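Adhesin (PDB 6VT2) probably mediates streptococcal attachment to host surfaces by binding sialoglycans through two tandem Siglec-like modules. Local coordinates at residues D201-P205 / A303-L309. Residues are numbered along the deposited sequence; the frame is centred on the assembly and turned at random.
Sequences DRVAP and ATDASGL. With CA (calcium ion), chain J.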
loop_
_atom_site.group_PDB
_atom_site.type_symbol
_atom_site.label_atom_id
_atom_site.label_comp_id
_atom_site.label_asym_id
_atom_site.label_seq_id
_atom_site.Cartn_x
_atom_site.Cartn_y
_atom_site.Cartn_z
ATOM N N ASP A 201 -2.663 -21.732 1.014
ATOM C CA ASP A 201 -1.884 -21.283 -0.138
ATOM C C ASP A 201 -1.615 -22.505 -0.981
ATOM O O ASP A 201 -0.899 -23.406 -0.542
ATOM C CB ASP A 201 -0.580 -20.615 0.259
ATOM C CG ASP A 201 0.056 -19.811 -0.883
ATOM O OD1 ASP A 201 -0.219 -20.107 -2.058
ATOM O OD2 ASP A 201 0.779 -18.862 -0.515
ATOM N N ARG A 202 -2.167 -22.505 -2.176
ATOM C CA ARG A 202 -2.010 -23.579 -3.139
ATOM C C ARG A 202 -1.398 -23.128 -4.449
ATOM O O ARG A 202 -1.411 -23.887 -5.432
ATOM C CB ARG A 202 -3.367 -24.225 -3.442
ATOM C CG ARG A 202 -4.072 -24.728 -2.233
ATOM C CD ARG A 202 -5.453 -25.316 -2.642
ATOM N NE ARG A 202 -6.361 -24.282 -3.130
ATOM C CZ ARG A 202 -6.849 -24.206 -4.369
ATOM N NH1 ARG A 202 -6.507 -25.093 -5.303
ATOM N NH2 ARG A 202 -7.665 -23.218 -4.685
ATOM N N VAL A 203 -0.881 -21.920 -4.509
ATOM C CA VAL A 203 -0.357 -21.361 -5.749
ATOM C C VAL A 203 1.065 -20.911 -5.495
ATOM O O VAL A 203 1.305 -20.095 -4.602
ATOM C CB VAL A 203 -1.221 -20.191 -6.226
ATOM C CG1 VAL A 203 -0.725 -19.775 -7.626
ATOM C CG2 VAL A 203 -2.677 -20.624 -6.292
ATOM N N ALA A 204 2.001 -21.435 -6.277
ATOM C CA ALA A 204 3.370 -20.986 -6.191
ATOM C C ALA A 204 3.541 -19.587 -6.770
ATOM O O ALA A 204 2.703 -19.090 -7.520
ATOM C CB ALA A 204 4.299 -21.933 -6.937
ATOM N N PRO A 205 4.627 -18.907 -6.405
ATOM C CA PRO A 205 4.891 -17.591 -6.994
ATOM C C PRO A 205 5.001 -17.659 -8.511
ATOM O O PRO A 205 5.318 -18.700 -9.089
ATOM C CB PRO A 205 6.233 -17.199 -6.388
ATOM C CG PRO A 205 6.326 -17.950 -5.074
ATOM C CD PRO A 205 5.600 -19.235 -5.355
ATOM N N ALA A 303 10.951 -19.219 -7.413
ATOM C CA ALA A 303 10.636 -18.327 -6.303
ATOM C C ALA A 303 9.765 -19.127 -5.341
ATOM O O ALA A 303 8.982 -19.978 -5.756
ATOM C CB ALA A 303 9.955 -17.044 -6.739
ATOM N N THR A 304 9.954 -18.866 -4.058
ATOM C CA THR A 304 9.247 -19.569 -3.006
ATOM C C THR A 304 8.478 -18.575 -2.154
ATOM O O THR A 304 8.971 -17.484 -1.867
ATOM C CB THR A 304 10.254 -20.320 -2.149
ATOM O OG1 THR A 304 10.963 -21.262 -2.921
ATOM C CG2 THR A 304 9.523 -21.120 -1.025
ATOM N N ASP A 305 7.242 -18.928 -1.780
ATOM C CA ASP A 305 6.443 -18.067 -0.917
ATOM C C ASP A 305 6.644 -18.498 0.536
ATOM O O ASP A 305 7.384 -19.436 0.832
ATOM C CB ASP A 305 4.979 -18.050 -1.381
ATOM C CG ASP A 305 4.262 -19.396 -1.235
ATOM O OD1 ASP A 305 4.670 -20.199 -0.371
ATOM O OD2 ASP A 305 3.359 -19.602 -2.040
ATOM N N ALA A 306 5.992 -17.782 1.458
ATOM C CA ALA A 306 6.263 -18.017 2.873
ATOM C C ALA A 306 5.668 -19.331 3.349
ATOM O O ALA A 306 6.081 -19.832 4.403
ATOM C CB ALA A 306 5.724 -16.881 3.702
ATOM N N SER A 307 4.723 -19.900 2.596
ATOM C CA SER A 307 4.165 -21.206 2.928
ATOM C C SER A 307 5.047 -22.349 2.463
ATOM O O SER A 307 4.719 -23.501 2.726
ATOM C CB SER A 307 2.781 -21.374 2.304
ATOM O OG SER A 307 1.881 -20.461 2.842
ATOM N N GLY A 308 6.145 -22.058 1.775
ATOM C CA GLY A 308 7.029 -23.079 1.263
ATOM C C GLY A 308 6.741 -23.586 -0.136
ATOM O O GLY A 308 7.328 -24.608 -0.528
ATOM N N LEU A 309 5.803 -22.973 -0.862
ATOM C CA LEU A 309 5.537 -23.397 -2.231
ATOM C C LEU A 309 6.597 -22.762 -3.131
ATOM O O LEU A 309 6.770 -21.539 -3.116
ATOM C CB LEU A 309 4.171 -22.982 -2.737
ATOM C CG LEU A 309 2.943 -23.621 -2.089
ATOM C CD1 LEU A 309 1.726 -23.094 -2.784
ATOM C CD2 LEU A 309 3.025 -25.100 -2.083
HETATM CA CA CA J . 1.425 -18.581 -2.935
HETATM O O HOH W 1 1.815 -18.074 1.703
#
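D201 and D305 meet across a calcium ion, which joins the loop between strands 198-200 and 206-207 to segment 303-309, the end region of strand 296-305 and its turn. D201 grips the ion with both carboxylate oxygens, OD1 at 2.4 Å and OD2 slightly farther, whereas D305 comes from the opposite direction and gives OD2 alone. Their carboxylate planes are turned 40° apart, and the ion between them lets D201 OD2 and D305 OD2 approach to 3.1 Å. The carbonyl O of V203 adds the shortest bond of the four, 2.2 Å, and D230 and N231 complete the site.

Each acid is steadied by backbone N-H groups a few residues on. V203 N donates to D201 OD1 nearly along the C-O axis, closing an Asx turn that brings the V203 carbonyl round to the same ion. D305 begins a type I turn ending at G308; with CG between its backbone N and carbonyl carbon (chi1 66°), its OD1 accepts from L309 N at 3.0 Å, from above the carboxylate plane, and weakly from S307 N. In the S307 conformer described, a water donating to D201 OD2 also bonds S307 OG.

Side chains pack on backbone beside the ion. L309 reaches over the loop, its CD1 3.3 Å from V203 N, while P205 lays its ring against the strand, CG 3.4 Å from A303 O; P205 CB and A303 CB make an apolar contact at 3.7 Å. D201 pairs with V141 and S307 O with Q142, so this is a calcium site built from sequence-distant loops at the beta-sandwich end facing the preceding module.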